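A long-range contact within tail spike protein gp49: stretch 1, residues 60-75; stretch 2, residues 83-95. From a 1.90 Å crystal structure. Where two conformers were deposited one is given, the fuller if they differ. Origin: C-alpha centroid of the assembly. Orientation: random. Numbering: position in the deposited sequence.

Stretch 1, residues 60-75: LQAAVDSGAPVHIPSG
Stretch 2, residues 83-95: ISSTGSLQIAGDG

Two stretches of one chain of tail spike protein gp49 pack so that a helix lies along one strand and a short strand pairs with the next, burying 779 Å² in total. Residues 60-65 are helical, with Val64 N bonded to Leu60 O (3.0 Å) and Asp65 N to Gln61 O (2.8 Å). The helix runs almost parallel to strand 83-86, the axes 17° apart and 8.3 Å at closest approach.

Gln61 (chi1 t, chi2 p, chi3 63°) joins helix to strand by using both ends of its amide on the backbone of Ser84: Ser84 N donates to Gln61 OE1 (3.0 Å), and Gln61 NE2 donates to Ser84 O (2.9 Å). The second NE2 donor interaction stays in the helix, to Asp65 OD1 (3.0 Å; Asp65 chi1 m). Two waters extend this pattern. Water 1 donates to Gln61 OE1 (2.8 Å) and lies 2.9 Å from Ser84 OG (chi1 p), to which it is hydrogen-bonded; water 2 donates to both Asp65 OD1 (2.6 Å) and Ser84 O (3.1 Å), so each of the two oxygens accepts from Gln61 NE2 and from this water.

Apolar side chains fill the gap between helix and strands. Leu60 CD1 (chi1 m, chi2 t) meets Ile83 CD1 at 3.7 Å. Val64 (chi1 t) points toward stretch 2, placing CG2 3.9 Å from Ile83 CG2 and 4.2 Å from Ile91 CD1, with both CG1 and CG2 3.8 Å from Leu89 CD1 (chi1 t, chi2 p).

Near the end of the helix, Ser66 OG (chi1 p) donates to Ala63 O (2.7 Å) and accepts from Ala68 N (3.1 Å). Gly67, the first residue to leave helical phi/psi, takes 84/-12, where a side chain would jam against the preceding carbonyl oxygen. Its own carbonyl reaches stretch 2 through water 3, which donates to Gly67 O (3.0 Å) and Gln90 OE1 (2.7 Å); Gln90 NE2 is satisfied elsewhere in the structure.

From Val70 (-107/128) the chain is extended and pairs in parallel with strand 89-93, Val70 opposite Ile91 (CA-CA 4.8 Å) and His71 opposite Ala92 (CA-CA 5.0 Å). Val70 N donates to Gln90 O (2.9 Å), Ala92 N to Val70 O (2.9 Å), and Ile72 N to Ala92 O (2.8 Å). CA-H...O contacts supplement them, from Ile91 CA to Val70 O (3.4 Å) and His71 CA to Ala92 O (3.2 Å). Val70 (chi1 t), Ile72 and Ile91 (both chi1 m, chi2 t) share one face, where Ile72 CD1 touches Ile91 CG2 at 3.7 Å; His71 and Ala92 occupy the other.

At the far end, Asp94 (chi1 m) points toward stretch 1 and its OD2 accepts from Ser74 N (3.2 Å). Asp94 OD1 sits at the edge of the His71 ring (chi1 t, chi2 69°), 3.0 Å from His71 CE1. Water 4 links the same pair, donating to Asp94 OD2 (3.1 Å) and hydrogen-bonding His71 NE2 (2.6 Å).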

ATOM      1  N   LEU B  60     -28.279  27.553  17.074  1.00 10.87           N
ATOM      2  CA  LEU B  60     -27.631  26.314  16.660  1.00 10.26           C
ATOM      3  C   LEU B  60     -27.879  25.244  17.688  1.00  9.28           C
ATOM      4  O   LEU B  60     -28.199  24.118  17.341  1.00 10.55           O
ATOM      5  CB  LEU B  60     -26.128  26.515  16.526  1.00 12.42           C
ATOM      6  CG  LEU B  60     -25.638  26.949  15.157  1.00 21.51           C
ATOM      7  CD1 LEU B  60     -24.217  27.479  15.300  1.00 22.99           C
ATOM      8  CD2 LEU B  60     -25.691  25.751  14.218  1.00 23.03           C
ATOM      9  N   GLN B  61     -27.747  25.601  18.963  1.00  8.63           N
ATOM     10  CA  GLN B  61     -28.014  24.629  20.033  1.00  8.61           C
ATOM     11  C   GLN B  61     -29.458  24.152  19.996  1.00  8.71           C
ATOM     12  O   GLN B  61     -29.726  22.952  20.177  1.00 11.71           O
ATOM     13  CB  GLN B  61     -27.662  25.181  21.432  1.00  8.59           C
ATOM     14  CG  GLN B  61     -27.802  24.127  22.535  1.00  8.56           C
ATOM     15  CD  GLN B  61     -26.786  22.994  22.366  1.00 12.23           C
ATOM     16  OE1 GLN B  61     -25.576  23.217  22.443  1.00 11.75           O
ATOM     17  NE2 GLN B  61     -27.276  21.786  22.111  1.00  9.15           N
ATOM     18  N   ALA B  62     -30.385  25.080  19.767  1.00  8.81           N
ATOM     19  CA  ALA B  62     -31.814  24.721  19.697  1.00 10.80           C
ATOM     20  C   ALA B  62     -32.101  23.814  18.502  1.00 13.60           C
ATOM     21  O   ALA B  62     -32.933  22.879  18.583  1.00 13.28           O
ATOM     22  CB  ALA B  62     -32.708  25.977  19.646  1.00  9.67           C
ATOM     23  N   ALA B  63     -31.411  24.074  17.395  1.00 10.99           N
ATOM     24  CA  ALA B  63     -31.566  23.226  16.213  1.00 11.47           C
ATOM     25  C   ALA B  63     -31.101  21.799  16.510  1.00 12.79           C
ATOM     26  O   ALA B  63     -31.794  20.825  16.184  1.00 12.82           O
ATOM     27  CB  ALA B  63     -30.784  23.805  15.013  1.00  9.53           C
ATOM     28  N   VAL B  64     -29.914  21.680  17.104  1.00 11.79           N
ATOM     29  CA  VAL B  64     -29.420  20.380  17.542  1.00 10.17           C
ATOM     30  C   VAL B  64     -30.422  19.728  18.488  1.00 13.39           C
ATOM     31  O   VAL B  64     -30.733  18.549  18.350  1.00 13.77           O
ATOM     32  CB  VAL B  64     -28.037  20.497  18.217  1.00  9.22           C
ATOM     33  CG1 VAL B  64     -27.684  19.224  18.968  1.00 11.77           C
ATOM     34  CG2 VAL B  64     -26.964  20.829  17.162  1.00  8.69           C
ATOM     35  N   ASP B  65     -30.932  20.507  19.444  1.00  8.74           N
ATOM     36  CA  ASP B  65     -31.848  19.990  20.451  1.00 14.02           C
ATOM     37  C   ASP B  65     -33.149  19.469  19.859  1.00 13.66           C
ATOM     38  O   ASP B  65     -33.844  18.675  20.483  1.00 13.67           O
ATOM     39  CB  ASP B  65     -32.173  21.069  21.490  1.00 12.48           C
ATOM     40  CG  ASP B  65     -31.015  21.307  22.471  1.00 14.64           C
ATOM     41  OD1 ASP B  65     -30.036  20.548  22.427  1.00 13.15           O
ATOM     42  OD2 ASP B  65     -31.093  22.254  23.275  1.00 15.60           O
ATOM     43  N   SER B  66     -33.481  19.922  18.660  1.00 12.40           N
ATOM     44  CA  SER B  66     -34.700  19.471  18.021  1.00 15.49           C
ATOM     45  C   SER B  66     -34.670  17.961  17.749  1.00 17.54           C
ATOM     46  O   SER B  66     -35.725  17.347  17.578  1.00 14.98           O
ATOM     47  CB  SER B  66     -34.943  20.231  16.710  1.00 15.49           C
ATOM     48  OG  SER B  66     -34.175  19.674  15.635  1.00 15.34           O
ATOM     49  N   GLY B  67     -33.476  17.363  17.680  1.00 18.02           N
ATOM     50  CA  GLY B  67     -33.380  15.951  17.325  1.00 18.94           C
ATOM     51  C   GLY B  67     -33.381  15.660  15.826  1.00 21.65           C
ATOM     52  O   GLY B  67     -33.116  14.527  15.393  1.00 22.35           O
ATOM     53  N   ALA B  68     -33.703  16.668  15.024  1.00 16.82           N
ATOM     54  CA  ALA B  68     -33.606  16.546  13.573  1.00 14.14           C
ATOM     55  C   ALA B  68     -32.174  16.791  13.097  1.00 14.95           C
ATOM     56  O   ALA B  68     -31.406  17.500  13.761  1.00 15.81           O
ATOM     57  CB  ALA B  68     -34.556  17.533  12.908  1.00 15.90           C
ATOM     58  N   PRO B  69     -31.806  16.214  11.931  1.00 15.04           N
ATOM     59  CA  PRO B  69     -30.519  16.562  11.326  1.00 12.87           C
ATOM     60  C   PRO B  69     -30.480  18.057  11.043  1.00 14.64           C
ATOM     61  O   PRO B  69     -31.494  18.644  10.650  1.00 14.44           O
ATOM     62  CB  PRO B  69     -30.508  15.761  10.000  1.00 14.71           C
ATOM     63  CG  PRO B  69     -31.445  14.635  10.230  1.00 15.10           C
ATOM     64  CD  PRO B  69     -32.531  15.197  11.146  1.00 17.00           C
ATOM     65  N   VAL B  70     -29.321  18.671  11.264  1.00 11.42           N
ATOM     66  CA  VAL B  70     -29.169  20.108  11.114  1.00 10.83           C
ATOM     67  C   VAL B  70     -28.361  20.425   9.866  1.00 13.17           C
ATOM     68  O   VAL B  70     -27.275  19.885   9.665  1.00 12.42           O
ATOM     69  CB  VAL B  70     -28.477  20.708  12.354  1.00 12.02           C
ATOM     70  CG1 VAL B  70     -28.256  22.223  12.202  1.00  8.67           C
ATOM     71  CG2 VAL B  70     -29.322  20.397  13.598  1.00  9.59           C
ATOM     72  N   HIS B  71     -28.905  21.294   9.022  1.00  9.42           N
ATOM     73  CA  HIS B  71     -28.161  21.798   7.888  1.00 13.65           C
ATOM     74  C   HIS B  71     -27.753  23.240   8.162  1.00 16.41           C
ATOM     75  O   HIS B  71     -28.591  24.068   8.507  1.00 19.85           O
ATOM     76  CB  HIS B  71     -28.978  21.748   6.594  1.00 18.43           C
ATOM     77  CG  HIS B  71     -28.260  22.370   5.440  1.00 27.33           C
ATOM     78  ND1 HIS B  71     -27.140  21.800   4.872  1.00 29.17           N
ATOM     79  CD2 HIS B  71     -28.458  23.540   4.791  1.00 31.20           C
ATOM     80  CE1 HIS B  71     -26.689  22.587   3.909  1.00 29.09           C
ATOM     81  NE2 HIS B  71     -27.472  23.648   3.838  1.00 28.46           N
ATOM     82  N   ILE B  72     -26.466  23.528   8.015  1.00 12.98           N
ATOM     83  CA  ILE B  72     -25.947  24.864   8.282  1.00 13.72           C
ATOM     84  C   ILE B  72     -25.565  25.509   6.958  1.00 14.14           C
ATOM     85  O   ILE B  72     -24.562  25.165   6.372  1.00 13.51           O
ATOM     86  CB  ILE B  72     -24.694  24.811   9.193  1.00 14.01           C
ATOM     87  CG1 ILE B  72     -25.024  24.135  10.525  1.00 13.76           C
ATOM     88  CG2 ILE B  72     -24.122  26.221   9.430  1.00 15.27           C
ATOM     89  CD1 ILE B  72     -23.894  24.229  11.557  1.00 16.16           C
ATOM     90  N   PRO B  73     -26.372  26.473   6.496  1.00 16.18           N
ATOM     91  CA  PRO B  73     -26.093  27.248   5.279  1.00 16.91           C
ATOM     92  C   PRO B  73     -24.819  28.035   5.463  1.00 13.78           C
ATOM     93  O   PRO B  73     -24.510  28.315   6.620  1.00 15.80           O
ATOM     94  CB  PRO B  73     -27.263  28.245   5.233  1.00 15.11           C
ATOM     95  CG  PRO B  73     -28.337  27.591   6.022  1.00 19.29           C
ATOM     96  CD  PRO B  73     -27.614  26.897   7.150  1.00 16.36           C
ATOM     97  N   SER B  74     -24.135  28.400   4.380  1.00 14.71           N
ATOM     98  CA  SER B  74     -23.039  29.369   4.413  1.00 14.99           C
ATOM     99  C   SER B  74     -23.374  30.523   5.320  1.00 15.39           C
ATOM    100  O   SER B  74     -24.457  31.092   5.239  1.00 16.26           O
ATOM    101  CB  SER B  74     -22.750  29.957   3.018  1.00 16.37           C
ATOM    102  OG  SER B  74     -22.006  29.043   2.250  1.00 24.81           O
ATOM    103  N   GLY B  75     -22.420  30.877   6.167  1.00 13.41           N
ATOM    104  CA  GLY B  75     -22.582  31.962   7.108  1.00 12.33           C
ATOM    105  C   GLY B  75     -21.502  31.805   8.161  1.00 13.13           C
ATOM    106  O   GLY B  75     -20.754  30.817   8.149  1.00 12.96           O
ATOM    107  N   ILE B  83     -21.418  23.807  21.402  0.54  8.08           N
ATOM    108  CA  ILE B  83     -22.617  23.164  20.883  0.54 11.08           C
ATOM    109  C   ILE B  83     -22.522  21.672  21.224  0.54 11.58           C
ATOM    110  O   ILE B  83     -21.651  20.968  20.713  0.54 12.14           O
ATOM    111  CB  ILE B  83     -22.710  23.345  19.358  0.54 10.10           C
ATOM    112  CG1 ILE B  83     -22.659  24.843  19.004  0.54 10.07           C
ATOM    113  CG2 ILE B  83     -23.959  22.623  18.803  0.54  9.78           C
ATOM    114  CD1 ILE B  83     -22.425  25.122  17.521  0.54  8.23           C
ATOM    115  N   SER B  84     -23.401  21.190  22.094  1.00  9.79           N
ATOM    116  CA  SER B  84     -23.234  19.839  22.628  1.00 13.88           C
ATOM    117  C   SER B  84     -24.472  18.946  22.542  1.00 13.18           C
ATOM    118  O   SER B  84     -25.605  19.419  22.416  1.00 13.56           O
ATOM    119  CB  SER B  84     -22.749  19.926  24.086  1.00 16.76           C
ATOM    120  OG  SER B  84     -23.771  20.474  24.900  1.00 18.94           O
ATOM    121  N   SER B  85     -24.252  17.643  22.641  0.55  8.85           N
ATOM    122  CA  SER B  85     -25.370  16.728  22.692  0.55  9.66           C
ATOM    123  C   SER B  85     -24.994  15.461  23.433  0.55 10.18           C
ATOM    124  O   SER B  85     -23.815  15.169  23.648  0.55  8.03           O
ATOM    125  CB  SER B  85     -25.796  16.366  21.276  0.55  9.53           C
ATOM    126  OG  SER B  85     -24.725  15.727  20.622  0.55  9.30           O
ATOM    127  N   THR B  86     -26.017  14.714  23.821  1.00 12.40           N
ATOM    128  CA  THR B  86     -25.834  13.348  24.283  1.00 19.09           C
ATOM    129  C   THR B  86     -26.446  12.387  23.247  1.00 19.65           C
ATOM    130  O   THR B  86     -27.448  12.696  22.602  1.00 16.72           O
ATOM    131  CB  THR B  86     -26.406  13.141  25.693  1.00 22.44           C
ATOM    132  OG1 THR B  86     -27.721  13.687  25.761  1.00 27.15           O
ATOM    133  CG2 THR B  86     -25.548  13.868  26.704  1.00 21.42           C
ATOM    134  N   GLY B  87     -25.794  11.248  23.030  1.00 25.22           N
ATOM    135  CA  GLY B  87     -26.309  10.251  22.095  1.00 26.75           C
ATOM    136  C   GLY B  87     -26.125  10.477  20.592  1.00 23.01           C
ATOM    137  O   GLY B  87     -25.520   9.637  19.915  1.00 23.54           O
ATOM    138  N   SER B  88     -26.652  11.572  20.056  1.00 18.82           N
ATOM    139  CA  SER B  88     -26.597  11.799  18.602  1.00 19.69           C
ATOM    140  C   SER B  88     -26.332  13.268  18.199  1.00 16.56           C
ATOM    141  O   SER B  88     -26.781  14.187  18.860  1.00 15.05           O
ATOM    142  CB  SER B  88     -27.892  11.328  17.943  1.00 25.23           C
ATOM    143  OG  SER B  88     -28.780  12.413  17.755  1.00 31.11           O
ATOM    144  N   LEU B  89     -25.614  13.479  17.099  1.00 11.91           N
ATOM    145  CA  LEU B  89     -25.353  14.827  16.619  1.00 10.88           C
ATOM    146  C   LEU B  89     -25.217  14.717  15.121  1.00 14.57           C
ATOM    147  O   LEU B  89     -24.334  14.007  14.645  1.00  9.47           O
ATOM    148  CB  LEU B  89     -24.027  15.339  17.198  1.00  9.13           C
ATOM    149  CG  LEU B  89     -23.584  16.767  16.842  1.00  8.11           C
ATOM    150  CD1 LEU B  89     -24.602  17.808  17.352  1.00  9.18           C
ATOM    151  CD2 LEU B  89     -22.215  17.068  17.424  1.00  8.01           C
ATOM    152  N   GLN B  90     -26.094  15.394  14.382  1.00 12.74           N
ATOM    153  CA  GLN B  90     -26.061  15.347  12.920  1.00 13.46           C
ATOM    154  C   GLN B  90     -26.005  16.763  12.407  1.00 14.50           C
ATOM    155  O   GLN B  90     -26.964  17.524  12.578  1.00 12.64           O
ATOM    156  CB  GLN B  90     -27.317  14.664  12.387  1.00 11.46           C
ATOM    157  CG  GLN B  90     -27.443  13.231  12.844  1.00 12.79           C
ATOM    158  CD  GLN B  90     -28.777  12.664  12.437  1.00 14.81           C
ATOM    159  OE1 GLN B  90     -29.795  12.969  13.052  1.00 16.01           O
ATOM    160  NE2 GLN B  90     -28.787  11.871  11.383  1.00 12.22           N
ATOM    161  N   ILE B  91     -24.870  17.130  11.814  1.00  9.87           N
ATOM    162  CA  ILE B  91     -24.670  18.499  11.335  1.00 12.84           C
ATOM    163  C   ILE B  91     -23.969  18.439   9.997  1.00 13.73           C
ATOM    164  O   ILE B  91     -22.923  17.792   9.878  1.00 14.52           O
ATOM    165  CB  ILE B  91     -23.781  19.309  12.310  1.00 14.73           C
ATOM    166  CG1 ILE B  91     -24.543  19.634  13.582  1.00 18.20           C
ATOM    167  CG2 ILE B  91     -23.245  20.608  11.634  1.00 16.20           C
ATOM    168  CD1 ILE B  91     -23.626  19.968  14.709  1.00 23.10           C
ATOM    169  N   ALA B  92     -24.554  19.079   8.988  1.00 11.23           N
ATOM    170  CA  ALA B  92     -23.937  19.166   7.672  1.00 11.95           C
ATOM    171  C   ALA B  92     -24.068  20.594   7.131  1.00 14.17           C
ATOM    172  O   ALA B  92     -25.127  21.209   7.275  1.00 15.25           O
ATOM    173  CB  ALA B  92     -24.587  18.164   6.712  1.00 16.96           C
ATOM    174  N   GLY B  93     -23.003  21.115   6.522  1.00 10.15           N
ATOM    175  CA  GLY B  93     -23.006  22.480   6.015  1.00  9.52           C
ATOM    176  C   GLY B  93     -22.789  22.511   4.513  1.00 12.03           C
ATOM    177  O   GLY B  93     -22.934  21.478   3.849  1.00  8.36           O
ATOM    178  N   ASP B  94     -22.429  23.679   3.983  1.00  8.88           N
ATOM    179  CA  ASP B  94     -22.241  23.830   2.540  1.00 15.37           C
ATOM    180  C   ASP B  94     -20.772  23.800   2.183  1.00 17.02           C
ATOM    181  O   ASP B  94     -20.379  24.218   1.091  1.00 17.73           O
ATOM    182  CB  ASP B  94     -22.829  25.159   2.060  1.00 17.17           C
ATOM    183  CG  ASP B  94     -24.337  25.159   2.064  1.00 20.91           C
ATOM    184  OD1 ASP B  94     -24.932  24.066   2.013  1.00 22.87           O
ATOM    185  OD2 ASP B  94     -24.933  26.253   2.136  1.00 25.44           O
ATOM    186  N   GLY B  95     -19.953  23.332   3.121  1.00 12.04           N
ATOM    187  CA  GLY B  95     -18.520  23.329   2.929  1.00 13.63           C
ATOM    188  C   GLY B  95     -17.844  24.346   3.833  1.00 11.53           C
ATOM    189  O   GLY B  95     -18.361  24.722   4.888  1.00 11.21           O
TER
HETATM  190  O   HOH W   1     -24.562  23.259  25.070  1.00 25.37           O
HETATM  191  O   HOH W   2     -28.546  18.413  22.692  1.00 28.96           O
HETATM  192  O   HOH W   3     -32.455  12.653  13.151  1.00 19.12           O
HETATM  193  O   HOH W   4     -27.979  25.483   2.046  1.00 36.64           O